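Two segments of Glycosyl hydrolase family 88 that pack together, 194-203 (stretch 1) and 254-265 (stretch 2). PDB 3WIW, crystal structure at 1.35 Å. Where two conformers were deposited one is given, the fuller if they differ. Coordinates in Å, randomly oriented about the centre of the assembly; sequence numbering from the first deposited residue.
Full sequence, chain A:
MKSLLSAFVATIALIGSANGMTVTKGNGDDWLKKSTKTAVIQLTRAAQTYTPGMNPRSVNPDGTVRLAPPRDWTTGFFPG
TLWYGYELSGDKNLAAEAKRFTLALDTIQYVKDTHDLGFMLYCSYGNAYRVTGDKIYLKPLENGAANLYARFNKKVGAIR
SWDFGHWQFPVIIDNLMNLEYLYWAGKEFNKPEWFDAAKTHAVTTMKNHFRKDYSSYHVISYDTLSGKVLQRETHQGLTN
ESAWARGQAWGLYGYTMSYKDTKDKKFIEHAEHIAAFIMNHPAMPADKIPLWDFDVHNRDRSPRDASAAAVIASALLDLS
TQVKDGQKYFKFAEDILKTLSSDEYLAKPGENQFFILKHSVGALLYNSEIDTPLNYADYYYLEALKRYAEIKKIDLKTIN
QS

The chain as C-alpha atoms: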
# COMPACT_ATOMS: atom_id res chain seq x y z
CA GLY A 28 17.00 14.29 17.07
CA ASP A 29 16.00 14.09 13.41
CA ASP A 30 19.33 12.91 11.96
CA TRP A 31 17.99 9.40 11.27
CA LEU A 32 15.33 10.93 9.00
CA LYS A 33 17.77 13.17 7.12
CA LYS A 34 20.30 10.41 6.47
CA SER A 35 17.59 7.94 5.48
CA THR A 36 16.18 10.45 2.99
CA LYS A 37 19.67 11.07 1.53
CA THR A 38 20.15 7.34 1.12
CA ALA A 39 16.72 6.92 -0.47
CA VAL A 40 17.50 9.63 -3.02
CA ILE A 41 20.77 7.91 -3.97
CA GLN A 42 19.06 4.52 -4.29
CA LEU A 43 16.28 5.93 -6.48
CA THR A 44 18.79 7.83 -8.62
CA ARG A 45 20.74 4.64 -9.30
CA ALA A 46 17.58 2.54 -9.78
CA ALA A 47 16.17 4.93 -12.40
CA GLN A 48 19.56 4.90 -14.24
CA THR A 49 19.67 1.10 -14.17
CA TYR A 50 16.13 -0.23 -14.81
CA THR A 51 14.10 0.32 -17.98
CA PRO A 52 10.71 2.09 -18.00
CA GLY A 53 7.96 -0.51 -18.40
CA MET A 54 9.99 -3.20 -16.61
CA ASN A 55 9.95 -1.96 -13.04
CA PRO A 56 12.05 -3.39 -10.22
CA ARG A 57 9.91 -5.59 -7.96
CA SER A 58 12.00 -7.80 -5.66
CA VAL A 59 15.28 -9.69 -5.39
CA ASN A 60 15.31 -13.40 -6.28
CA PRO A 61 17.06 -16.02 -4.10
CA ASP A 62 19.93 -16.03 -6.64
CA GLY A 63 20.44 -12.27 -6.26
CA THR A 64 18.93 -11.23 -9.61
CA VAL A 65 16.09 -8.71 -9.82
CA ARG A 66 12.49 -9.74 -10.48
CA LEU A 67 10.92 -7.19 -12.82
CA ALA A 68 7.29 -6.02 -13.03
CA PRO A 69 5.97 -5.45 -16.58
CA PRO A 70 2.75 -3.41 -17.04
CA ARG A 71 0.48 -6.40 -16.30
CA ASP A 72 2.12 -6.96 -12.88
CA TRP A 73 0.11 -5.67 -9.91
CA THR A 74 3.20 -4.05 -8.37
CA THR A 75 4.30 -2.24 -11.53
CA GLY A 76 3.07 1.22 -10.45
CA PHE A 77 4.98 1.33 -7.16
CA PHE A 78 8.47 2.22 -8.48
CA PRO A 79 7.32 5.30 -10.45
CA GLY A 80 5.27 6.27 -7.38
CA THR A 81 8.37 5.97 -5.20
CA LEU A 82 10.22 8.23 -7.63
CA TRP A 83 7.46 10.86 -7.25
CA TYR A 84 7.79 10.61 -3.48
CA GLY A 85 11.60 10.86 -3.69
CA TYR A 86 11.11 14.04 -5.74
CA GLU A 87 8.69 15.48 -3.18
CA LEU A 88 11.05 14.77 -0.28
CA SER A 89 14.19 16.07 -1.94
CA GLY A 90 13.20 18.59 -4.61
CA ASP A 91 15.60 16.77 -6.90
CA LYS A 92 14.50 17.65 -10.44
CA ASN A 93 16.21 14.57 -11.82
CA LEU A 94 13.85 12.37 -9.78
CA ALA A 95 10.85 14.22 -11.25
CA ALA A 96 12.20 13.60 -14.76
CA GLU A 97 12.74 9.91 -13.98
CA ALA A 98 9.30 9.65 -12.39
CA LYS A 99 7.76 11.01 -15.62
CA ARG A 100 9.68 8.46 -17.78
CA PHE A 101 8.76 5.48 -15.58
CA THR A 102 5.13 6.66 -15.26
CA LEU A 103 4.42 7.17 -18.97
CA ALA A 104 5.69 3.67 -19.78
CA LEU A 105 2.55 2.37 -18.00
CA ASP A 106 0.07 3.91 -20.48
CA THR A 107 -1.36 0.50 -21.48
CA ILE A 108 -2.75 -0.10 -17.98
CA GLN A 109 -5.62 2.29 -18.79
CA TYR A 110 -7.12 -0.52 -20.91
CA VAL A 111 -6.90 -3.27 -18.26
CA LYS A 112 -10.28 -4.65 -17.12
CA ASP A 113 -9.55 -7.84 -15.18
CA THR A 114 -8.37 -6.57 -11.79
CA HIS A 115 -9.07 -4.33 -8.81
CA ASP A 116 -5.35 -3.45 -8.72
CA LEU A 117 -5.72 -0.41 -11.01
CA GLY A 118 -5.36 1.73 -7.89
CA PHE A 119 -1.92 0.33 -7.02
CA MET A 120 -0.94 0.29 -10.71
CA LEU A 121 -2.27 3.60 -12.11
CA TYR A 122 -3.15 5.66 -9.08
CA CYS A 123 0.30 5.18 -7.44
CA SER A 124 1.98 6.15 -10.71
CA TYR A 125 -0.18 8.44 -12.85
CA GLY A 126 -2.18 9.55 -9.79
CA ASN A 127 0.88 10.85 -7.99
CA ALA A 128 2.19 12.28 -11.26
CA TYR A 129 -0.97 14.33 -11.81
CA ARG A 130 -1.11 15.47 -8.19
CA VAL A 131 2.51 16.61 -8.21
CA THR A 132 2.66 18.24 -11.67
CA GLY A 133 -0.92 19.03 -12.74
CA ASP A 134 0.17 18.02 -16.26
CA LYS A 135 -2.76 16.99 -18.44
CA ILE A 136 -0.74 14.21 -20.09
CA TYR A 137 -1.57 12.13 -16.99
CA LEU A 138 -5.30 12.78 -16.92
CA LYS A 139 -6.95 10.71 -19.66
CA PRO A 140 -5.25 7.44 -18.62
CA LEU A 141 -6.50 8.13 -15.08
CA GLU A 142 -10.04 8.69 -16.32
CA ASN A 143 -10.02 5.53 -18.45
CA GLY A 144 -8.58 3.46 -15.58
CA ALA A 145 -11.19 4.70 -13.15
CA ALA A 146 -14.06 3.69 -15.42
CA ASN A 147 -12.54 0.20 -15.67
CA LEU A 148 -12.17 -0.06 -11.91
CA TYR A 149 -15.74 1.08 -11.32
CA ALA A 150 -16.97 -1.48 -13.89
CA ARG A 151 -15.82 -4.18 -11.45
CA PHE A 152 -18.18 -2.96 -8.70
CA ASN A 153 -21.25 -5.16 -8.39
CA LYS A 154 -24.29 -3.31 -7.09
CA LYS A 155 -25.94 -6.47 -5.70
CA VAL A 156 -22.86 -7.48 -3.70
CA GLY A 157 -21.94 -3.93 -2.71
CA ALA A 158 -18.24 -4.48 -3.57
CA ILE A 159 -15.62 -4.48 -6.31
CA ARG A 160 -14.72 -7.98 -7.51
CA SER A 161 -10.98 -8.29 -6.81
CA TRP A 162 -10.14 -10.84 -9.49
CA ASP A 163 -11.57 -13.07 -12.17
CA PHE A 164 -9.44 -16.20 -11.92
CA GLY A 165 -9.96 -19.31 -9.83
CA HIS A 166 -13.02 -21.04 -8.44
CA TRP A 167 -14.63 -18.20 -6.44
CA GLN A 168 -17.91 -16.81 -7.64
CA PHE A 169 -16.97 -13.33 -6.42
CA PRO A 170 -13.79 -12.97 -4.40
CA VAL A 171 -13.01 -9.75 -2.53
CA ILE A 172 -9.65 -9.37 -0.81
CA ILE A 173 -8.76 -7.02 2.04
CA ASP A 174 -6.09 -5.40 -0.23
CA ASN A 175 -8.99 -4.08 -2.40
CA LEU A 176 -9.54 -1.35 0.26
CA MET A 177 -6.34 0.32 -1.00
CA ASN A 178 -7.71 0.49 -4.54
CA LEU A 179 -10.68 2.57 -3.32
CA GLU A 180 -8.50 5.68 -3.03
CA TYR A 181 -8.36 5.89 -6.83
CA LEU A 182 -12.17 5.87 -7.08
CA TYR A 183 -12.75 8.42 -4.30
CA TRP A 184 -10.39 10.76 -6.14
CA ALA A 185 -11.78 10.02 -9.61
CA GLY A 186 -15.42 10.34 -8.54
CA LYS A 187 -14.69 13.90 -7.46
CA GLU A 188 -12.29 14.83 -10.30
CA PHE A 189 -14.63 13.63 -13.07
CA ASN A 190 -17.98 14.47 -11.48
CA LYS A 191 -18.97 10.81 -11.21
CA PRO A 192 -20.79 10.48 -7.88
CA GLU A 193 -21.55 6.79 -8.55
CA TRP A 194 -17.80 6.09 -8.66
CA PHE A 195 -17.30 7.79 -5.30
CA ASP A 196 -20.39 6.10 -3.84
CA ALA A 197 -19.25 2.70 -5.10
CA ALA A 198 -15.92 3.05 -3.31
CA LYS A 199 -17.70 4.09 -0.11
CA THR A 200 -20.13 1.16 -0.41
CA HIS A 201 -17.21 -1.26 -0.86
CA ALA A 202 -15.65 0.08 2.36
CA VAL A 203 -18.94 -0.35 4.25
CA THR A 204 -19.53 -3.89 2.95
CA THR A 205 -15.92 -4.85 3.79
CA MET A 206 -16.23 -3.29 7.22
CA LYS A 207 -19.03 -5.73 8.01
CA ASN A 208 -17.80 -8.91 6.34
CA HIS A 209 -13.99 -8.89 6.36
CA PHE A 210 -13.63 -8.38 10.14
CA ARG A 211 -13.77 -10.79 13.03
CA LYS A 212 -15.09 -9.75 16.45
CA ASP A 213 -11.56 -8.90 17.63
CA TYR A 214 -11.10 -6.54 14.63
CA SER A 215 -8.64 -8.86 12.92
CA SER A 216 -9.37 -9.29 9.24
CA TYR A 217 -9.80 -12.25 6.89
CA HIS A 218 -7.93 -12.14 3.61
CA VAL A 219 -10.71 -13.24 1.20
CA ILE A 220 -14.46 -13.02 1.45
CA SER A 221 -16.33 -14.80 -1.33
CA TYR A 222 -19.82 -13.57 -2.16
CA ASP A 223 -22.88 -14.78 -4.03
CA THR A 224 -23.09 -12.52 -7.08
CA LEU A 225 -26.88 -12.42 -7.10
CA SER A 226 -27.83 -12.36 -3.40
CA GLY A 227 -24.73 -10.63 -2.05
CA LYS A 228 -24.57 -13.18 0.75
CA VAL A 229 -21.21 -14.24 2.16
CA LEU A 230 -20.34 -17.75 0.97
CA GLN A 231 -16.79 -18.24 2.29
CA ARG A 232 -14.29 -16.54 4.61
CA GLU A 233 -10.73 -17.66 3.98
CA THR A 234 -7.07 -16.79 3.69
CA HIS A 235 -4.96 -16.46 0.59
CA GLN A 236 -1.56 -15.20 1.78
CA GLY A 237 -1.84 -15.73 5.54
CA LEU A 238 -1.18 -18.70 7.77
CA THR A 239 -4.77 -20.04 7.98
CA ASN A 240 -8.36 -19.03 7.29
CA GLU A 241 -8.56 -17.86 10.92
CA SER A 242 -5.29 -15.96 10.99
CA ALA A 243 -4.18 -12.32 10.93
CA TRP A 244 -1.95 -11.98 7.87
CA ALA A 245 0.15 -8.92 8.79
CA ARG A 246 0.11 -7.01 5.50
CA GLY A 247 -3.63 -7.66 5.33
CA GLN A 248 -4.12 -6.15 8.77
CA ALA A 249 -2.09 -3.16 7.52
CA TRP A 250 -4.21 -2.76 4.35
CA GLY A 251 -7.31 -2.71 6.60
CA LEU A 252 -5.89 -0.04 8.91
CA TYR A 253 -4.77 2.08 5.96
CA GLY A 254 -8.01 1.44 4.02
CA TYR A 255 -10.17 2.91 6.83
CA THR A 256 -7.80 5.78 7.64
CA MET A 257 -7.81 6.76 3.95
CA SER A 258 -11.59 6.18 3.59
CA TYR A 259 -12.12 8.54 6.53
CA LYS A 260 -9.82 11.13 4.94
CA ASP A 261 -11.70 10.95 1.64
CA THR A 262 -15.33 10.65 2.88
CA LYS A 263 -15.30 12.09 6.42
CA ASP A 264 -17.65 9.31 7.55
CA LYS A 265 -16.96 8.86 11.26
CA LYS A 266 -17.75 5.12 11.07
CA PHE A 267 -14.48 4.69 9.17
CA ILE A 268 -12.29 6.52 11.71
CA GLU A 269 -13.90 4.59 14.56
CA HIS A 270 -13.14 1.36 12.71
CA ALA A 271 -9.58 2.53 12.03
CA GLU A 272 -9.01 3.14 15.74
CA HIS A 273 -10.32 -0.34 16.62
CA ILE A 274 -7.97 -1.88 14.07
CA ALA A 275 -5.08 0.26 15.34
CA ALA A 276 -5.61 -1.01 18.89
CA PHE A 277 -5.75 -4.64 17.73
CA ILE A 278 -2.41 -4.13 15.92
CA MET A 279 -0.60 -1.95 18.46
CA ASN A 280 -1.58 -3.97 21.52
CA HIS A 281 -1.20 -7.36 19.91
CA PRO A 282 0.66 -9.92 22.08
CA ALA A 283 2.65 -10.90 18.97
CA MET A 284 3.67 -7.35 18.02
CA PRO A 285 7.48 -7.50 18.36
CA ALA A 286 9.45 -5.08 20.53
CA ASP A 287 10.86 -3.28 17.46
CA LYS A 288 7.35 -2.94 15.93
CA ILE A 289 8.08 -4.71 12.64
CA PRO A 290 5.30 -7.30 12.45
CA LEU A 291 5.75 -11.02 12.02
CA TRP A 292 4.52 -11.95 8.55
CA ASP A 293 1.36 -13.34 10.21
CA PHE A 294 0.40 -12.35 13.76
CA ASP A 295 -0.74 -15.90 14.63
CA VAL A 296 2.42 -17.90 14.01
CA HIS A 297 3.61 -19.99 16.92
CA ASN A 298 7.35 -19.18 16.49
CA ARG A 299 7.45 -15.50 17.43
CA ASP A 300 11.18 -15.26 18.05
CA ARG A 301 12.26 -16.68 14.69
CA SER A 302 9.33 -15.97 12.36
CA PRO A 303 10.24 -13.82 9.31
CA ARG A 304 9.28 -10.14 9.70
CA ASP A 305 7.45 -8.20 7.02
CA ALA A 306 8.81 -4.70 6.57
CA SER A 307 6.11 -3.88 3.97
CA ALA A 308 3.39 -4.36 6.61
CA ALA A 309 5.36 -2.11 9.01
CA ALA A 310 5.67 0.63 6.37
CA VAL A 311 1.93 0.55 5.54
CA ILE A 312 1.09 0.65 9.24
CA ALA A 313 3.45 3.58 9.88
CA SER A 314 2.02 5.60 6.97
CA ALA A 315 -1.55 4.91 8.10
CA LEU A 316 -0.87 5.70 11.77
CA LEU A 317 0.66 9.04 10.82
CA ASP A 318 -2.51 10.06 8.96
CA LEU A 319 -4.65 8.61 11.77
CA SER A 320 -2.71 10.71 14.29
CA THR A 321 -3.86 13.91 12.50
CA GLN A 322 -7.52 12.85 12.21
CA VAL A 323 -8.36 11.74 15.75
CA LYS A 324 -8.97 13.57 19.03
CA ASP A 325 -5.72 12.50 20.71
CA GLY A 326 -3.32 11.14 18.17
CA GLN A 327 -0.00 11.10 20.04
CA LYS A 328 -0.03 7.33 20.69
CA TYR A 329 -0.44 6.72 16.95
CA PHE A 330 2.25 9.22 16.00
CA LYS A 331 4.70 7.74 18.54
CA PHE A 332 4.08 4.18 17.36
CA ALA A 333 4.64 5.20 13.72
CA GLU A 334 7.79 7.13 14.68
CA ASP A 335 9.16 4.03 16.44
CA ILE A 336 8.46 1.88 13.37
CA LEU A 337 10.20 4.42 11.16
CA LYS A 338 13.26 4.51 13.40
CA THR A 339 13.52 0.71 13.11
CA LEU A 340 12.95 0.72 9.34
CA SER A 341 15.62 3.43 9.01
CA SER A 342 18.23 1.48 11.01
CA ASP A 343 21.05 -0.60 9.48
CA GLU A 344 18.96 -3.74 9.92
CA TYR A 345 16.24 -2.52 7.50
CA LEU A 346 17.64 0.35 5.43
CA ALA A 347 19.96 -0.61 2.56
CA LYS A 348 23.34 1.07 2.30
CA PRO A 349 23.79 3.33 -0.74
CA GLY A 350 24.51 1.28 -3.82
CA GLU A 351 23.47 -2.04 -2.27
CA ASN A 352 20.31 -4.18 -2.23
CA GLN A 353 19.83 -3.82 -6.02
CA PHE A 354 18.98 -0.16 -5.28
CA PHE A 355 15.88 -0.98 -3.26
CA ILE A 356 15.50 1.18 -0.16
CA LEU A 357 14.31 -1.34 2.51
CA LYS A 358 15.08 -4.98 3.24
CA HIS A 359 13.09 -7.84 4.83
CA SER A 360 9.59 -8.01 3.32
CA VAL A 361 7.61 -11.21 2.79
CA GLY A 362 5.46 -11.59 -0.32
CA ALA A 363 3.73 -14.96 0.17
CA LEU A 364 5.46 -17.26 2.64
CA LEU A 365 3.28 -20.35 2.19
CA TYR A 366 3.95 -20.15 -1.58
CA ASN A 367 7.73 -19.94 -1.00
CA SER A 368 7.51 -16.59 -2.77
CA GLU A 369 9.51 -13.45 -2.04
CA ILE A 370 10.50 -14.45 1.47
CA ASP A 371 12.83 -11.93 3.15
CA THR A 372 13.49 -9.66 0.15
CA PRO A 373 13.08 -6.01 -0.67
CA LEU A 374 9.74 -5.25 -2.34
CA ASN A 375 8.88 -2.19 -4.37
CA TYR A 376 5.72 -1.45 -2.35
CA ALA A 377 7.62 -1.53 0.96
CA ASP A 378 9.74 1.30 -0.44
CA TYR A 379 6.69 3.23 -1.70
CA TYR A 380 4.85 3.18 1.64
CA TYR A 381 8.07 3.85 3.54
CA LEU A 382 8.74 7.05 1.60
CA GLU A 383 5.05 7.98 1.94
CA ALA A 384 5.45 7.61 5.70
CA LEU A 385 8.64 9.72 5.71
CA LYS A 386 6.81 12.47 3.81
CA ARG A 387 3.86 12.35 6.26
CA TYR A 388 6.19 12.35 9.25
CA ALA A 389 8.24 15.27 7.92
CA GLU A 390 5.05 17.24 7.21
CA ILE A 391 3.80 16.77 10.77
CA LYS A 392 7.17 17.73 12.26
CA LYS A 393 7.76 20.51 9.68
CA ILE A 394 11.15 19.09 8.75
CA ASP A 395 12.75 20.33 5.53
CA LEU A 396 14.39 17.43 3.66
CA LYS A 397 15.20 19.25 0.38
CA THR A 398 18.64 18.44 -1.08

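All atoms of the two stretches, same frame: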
# COMPACT_ATOMS: atom_id res chain seq x y z
N TRP A 194 -19.14 6.66 -8.90
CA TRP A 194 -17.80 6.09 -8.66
C TRP A 194 -17.42 6.27 -7.20
O TRP A 194 -16.93 5.34 -6.56
CB TRP A 194 -16.74 6.76 -9.54
CG TRP A 194 -16.85 6.49 -11.03
CD1 TRP A 194 -17.78 5.72 -11.67
CD2 TRP A 194 -15.99 7.01 -12.05
NE1 TRP A 194 -17.55 5.73 -13.04
CE2 TRP A 194 -16.44 6.51 -13.29
CE3 TRP A 194 -14.86 7.84 -12.03
CZ2 TRP A 194 -15.82 6.82 -14.51
CZ3 TRP A 194 -14.25 8.17 -13.24
CH2 TRP A 194 -14.72 7.66 -14.46
N PHE A 195 -17.61 7.49 -6.70
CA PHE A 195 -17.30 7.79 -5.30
C PHE A 195 -18.16 6.93 -4.38
O PHE A 195 -17.64 6.31 -3.43
CB PHE A 195 -17.52 9.29 -5.06
CG PHE A 195 -17.22 9.73 -3.66
CD1 PHE A 195 -18.16 9.60 -2.65
CD2 PHE A 195 -15.97 10.27 -3.35
CE1 PHE A 195 -17.87 10.00 -1.35
CE2 PHE A 195 -15.67 10.67 -2.07
CZ PHE A 195 -16.62 10.53 -1.06
N ASP A 196 -19.46 6.86 -4.66
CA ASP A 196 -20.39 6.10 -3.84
C ASP A 196 -20.07 4.61 -3.86
O ASP A 196 -20.22 3.93 -2.84
CB ASP A 196 -21.84 6.33 -4.28
CG ASP A 196 -22.29 7.79 -4.14
OD1 ASP A 196 -21.65 8.56 -3.40
OD2 ASP A 196 -23.31 8.15 -4.77
N ALA A 197 -19.61 4.11 -5.00
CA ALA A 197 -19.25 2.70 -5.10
C ALA A 197 -18.07 2.38 -4.18
O ALA A 197 -18.07 1.35 -3.51
CB ALA A 197 -18.91 2.34 -6.54
N ALA A 198 -17.07 3.25 -4.16
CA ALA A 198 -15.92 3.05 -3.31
C ALA A 198 -16.39 3.04 -1.85
O ALA A 198 -16.00 2.17 -1.06
CB ALA A 198 -14.91 4.17 -3.55
N LYS A 199 -17.25 4.00 -1.49
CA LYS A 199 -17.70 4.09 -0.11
C LYS A 199 -18.50 2.84 0.26
O LYS A 199 -18.31 2.26 1.33
CB LYS A 199 -18.53 5.35 0.11
CG LYS A 199 -18.91 5.48 1.58
CD LYS A 199 -19.62 6.78 1.91
CE LYS A 199 -19.76 6.89 3.43
NZ LYS A 199 -20.49 8.11 3.82
N THR A 200 -19.37 2.39 -0.64
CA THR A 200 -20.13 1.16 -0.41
C THR A 200 -19.21 -0.06 -0.21
O THR A 200 -19.42 -0.86 0.70
CB THR A 200 -21.12 0.89 -1.55
OG1 THR A 200 -22.05 1.97 -1.61
CG2 THR A 200 -21.88 -0.42 -1.32
N HIS A 201 -18.18 -0.18 -1.04
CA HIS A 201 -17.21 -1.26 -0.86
C HIS A 201 -16.61 -1.24 0.55
O HIS A 201 -16.50 -2.28 1.21
CB HIS A 201 -16.11 -1.15 -1.92
CG HIS A 201 -15.12 -2.26 -1.86
ND1 HIS A 201 -15.02 -3.22 -2.86
CD2 HIS A 201 -14.20 -2.61 -0.92
CE1 HIS A 201 -14.08 -4.09 -2.54
NE2 HIS A 201 -13.56 -3.73 -1.37
N ALA A 202 -16.22 -0.05 1.02
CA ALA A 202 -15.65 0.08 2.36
C ALA A 202 -16.65 -0.33 3.43
O ALA A 202 -16.26 -0.97 4.43
CB ALA A 202 -15.15 1.51 2.59
N VAL A 203 -17.91 0.04 3.28
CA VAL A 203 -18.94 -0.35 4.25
C VAL A 203 -19.18 -1.86 4.25
O VAL A 203 -19.18 -2.50 5.31
CB VAL A 203 -20.26 0.43 4.01
CG1 VAL A 203 -21.35 -0.09 4.93
CG2 VAL A 203 -20.04 1.93 4.27
N GLY A 254 -6.78 1.32 4.80
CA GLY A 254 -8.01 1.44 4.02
C GLY A 254 -9.03 2.32 4.75
O GLY A 254 -9.70 3.15 4.11
N TYR A 255 -9.16 2.15 6.07
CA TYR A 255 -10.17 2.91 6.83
C TYR A 255 -9.68 4.30 7.19
O TYR A 255 -10.49 5.23 7.23
CB TYR A 255 -10.75 2.11 8.02
CG TYR A 255 -11.61 1.03 7.43
CD1 TYR A 255 -12.87 1.36 6.93
CD2 TYR A 255 -11.14 -0.26 7.24
CE1 TYR A 255 -13.66 0.42 6.30
CE2 TYR A 255 -11.91 -1.21 6.60
CZ TYR A 255 -13.17 -0.86 6.11
OH TYR A 255 -13.91 -1.81 5.46
N THR A 256 -8.38 4.46 7.43
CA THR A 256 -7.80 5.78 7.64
C THR A 256 -7.99 6.64 6.39
O THR A 256 -8.47 7.78 6.47
CB THR A 256 -6.32 5.64 8.03
OG1 THR A 256 -6.23 4.87 9.25
CG2 THR A 256 -5.72 7.00 8.24
N MET A 257 -7.66 6.08 5.23
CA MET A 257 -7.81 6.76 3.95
C MET A 257 -9.29 6.97 3.61
O MET A 257 -9.67 8.04 3.11
CB MET A 257 -7.04 5.99 2.87
CG MET A 257 -7.29 6.44 1.44
SD MET A 257 -8.78 5.73 0.67
CE MET A 257 -8.34 3.99 0.68
N SER A 258 -10.16 5.99 3.88
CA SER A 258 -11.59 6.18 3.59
C SER A 258 -12.16 7.29 4.45
O SER A 258 -13.00 8.04 3.98
CB SER A 258 -12.37 4.89 3.83
OG SER A 258 -12.11 3.93 2.81
N TYR A 259 -11.73 7.39 5.72
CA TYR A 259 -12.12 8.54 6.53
C TYR A 259 -11.65 9.86 5.90
O TYR A 259 -12.43 10.81 5.77
CB TYR A 259 -11.67 8.43 7.99
CG TYR A 259 -12.10 9.66 8.77
CD1 TYR A 259 -13.45 9.88 9.08
CD2 TYR A 259 -11.19 10.64 9.12
CE1 TYR A 259 -13.84 11.01 9.77
CE2 TYR A 259 -11.57 11.78 9.82
CZ TYR A 259 -12.90 11.95 10.14
OH TYR A 259 -13.29 13.07 10.83
N LYS A 260 -10.39 9.92 5.52
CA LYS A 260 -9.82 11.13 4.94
C LYS A 260 -10.64 11.59 3.74
O LYS A 260 -10.90 12.79 3.58
CB LYS A 260 -8.37 10.86 4.54
CG LYS A 260 -7.59 12.04 4.00
CD LYS A 260 -6.17 11.50 3.73
CE LYS A 260 -5.11 12.54 3.48
NZ LYS A 260 -3.83 11.81 3.23
N ASP A 261 -11.05 10.64 2.91
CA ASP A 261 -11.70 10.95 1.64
C ASP A 261 -13.22 11.10 1.72
O ASP A 261 -13.81 11.68 0.82
CB ASP A 261 -11.32 9.91 0.60
CG ASP A 261 -9.84 9.93 0.24
OD1 ASP A 261 -9.10 10.84 0.67
OD2 ASP A 261 -9.41 9.03 -0.49
N THR A 262 -13.86 10.58 2.77
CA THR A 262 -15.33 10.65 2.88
C THR A 262 -15.83 11.41 4.10
O THR A 262 -16.98 11.83 4.13
CB THR A 262 -15.98 9.26 2.95
OG1 THR A 262 -15.67 8.66 4.22
CG2 THR A 262 -15.51 8.37 1.82
N LYS A 263 -14.98 11.50 5.11
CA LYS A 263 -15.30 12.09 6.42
C LYS A 263 -16.40 11.35 7.19
O LYS A 263 -16.98 11.90 8.10
CB LYS A 263 -15.58 13.59 6.32
CG LYS A 263 -14.44 14.38 5.69
CD LYS A 263 -13.11 14.10 6.36
CE LYS A 263 -13.05 14.72 7.74
NZ LYS A 263 -12.99 16.19 7.67
N ASP A 264 -16.65 10.10 6.83
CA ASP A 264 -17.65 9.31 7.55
C ASP A 264 -17.02 8.77 8.82
O ASP A 264 -16.06 7.99 8.76
CB ASP A 264 -18.18 8.18 6.66
CG ASP A 264 -19.42 7.53 7.23
OD1 ASP A 264 -19.44 7.25 8.44
OD2 ASP A 264 -20.39 7.31 6.47
N LYS A 265 -17.53 9.21 9.97
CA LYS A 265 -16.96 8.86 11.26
C LYS A 265 -16.91 7.35 11.53
O LYS A 265 -16.07 6.89 12.30
CB LYS A 265 -17.70 9.60 12.37
CG LYS A 265 -17.38 11.09 12.42
CD LYS A 265 -15.92 11.33 12.77
CE LYS A 265 -15.65 12.82 12.92
NZ LYS A 265 -16.67 13.49 13.77

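The most strongly polar link between the two segments is a salt bridge at the carboxy-terminal side of the second one, where Lys199 NZ donates a hydrogen bond to Asp264 OD2 at 2.8 Å. The CA-to-CB bond of Lys199 points sideways relative to the other segment, so the contact depends on length: with all four chi angles in t, the chain is fully extended and carries its ammonium group across to the carboxylate. Lysine suits this place because its long aliphatic stem can span the gap before delivering the charge. Asp264, by contrast, points toward the first helix and sits at an N-cap position. Its short side chain serves two purposes, meeting Lys199 through OD2 while capping a backbone N just past the segment.

The second strong polar contact joins a side chain to a helix backbone. Tyr255 OH donates to Ala202 O at 2.7 Å, and the carbonyl oxygen lies at the edge of the tyrosine ring, near its plane. Here too the CA-to-CB bond runs sideways and the end of the side chain comes nearer; tyrosine combines the reach of a rigid ring with a donor at its tip. The same ring provides an apolar surface, with Tyr255 CE1 4.1 Å from Ala202 CB.

Ala202 and Ser258 form the nearest CA pair, 7.4 Å from Ala202 CA to Ser258 CA. Both residues point toward the opposing segment, and Ala202 CB comes within 3.9 Å of Ser258 OG. Small side chains suffice here, whereas Lys199, Tyr255 and Phe195 reach across with longer ones. The serine hydroxyl is satisfied: Ser258 OG donates to Gly254 O at 2.8 Å, one turn back in its own helix, and has a further hydrogen bond elsewhere in the structure.

Farther along, Thr262 turns its methyl group to the packing and its hydroxyl to its own segment. Thr262 CG2 lies 3.8 Å from Phe195 CZ and 4.4 Å from Lys199 CD, so the lysine stem contributes to the apolar contact as well. Meanwhile Thr262 OG1 donates to Ser258 O at 2.8 Å and accepts from Asp264 N at 3.1 Å, tying the helix end to the turn beyond it. In that turn Lys263 adopts positive phi.

Phe195 CZ is 3.6 Å from Asp261 O, with the oxygen at the ring edge. A long apolar side chain suits Phe195, whose CA-to-CB bond points sideways while the ring reaches the Thr262 methyl. The helices run roughly antiparallel, at 142°, with their axes 11.2 Å apart at closest approach.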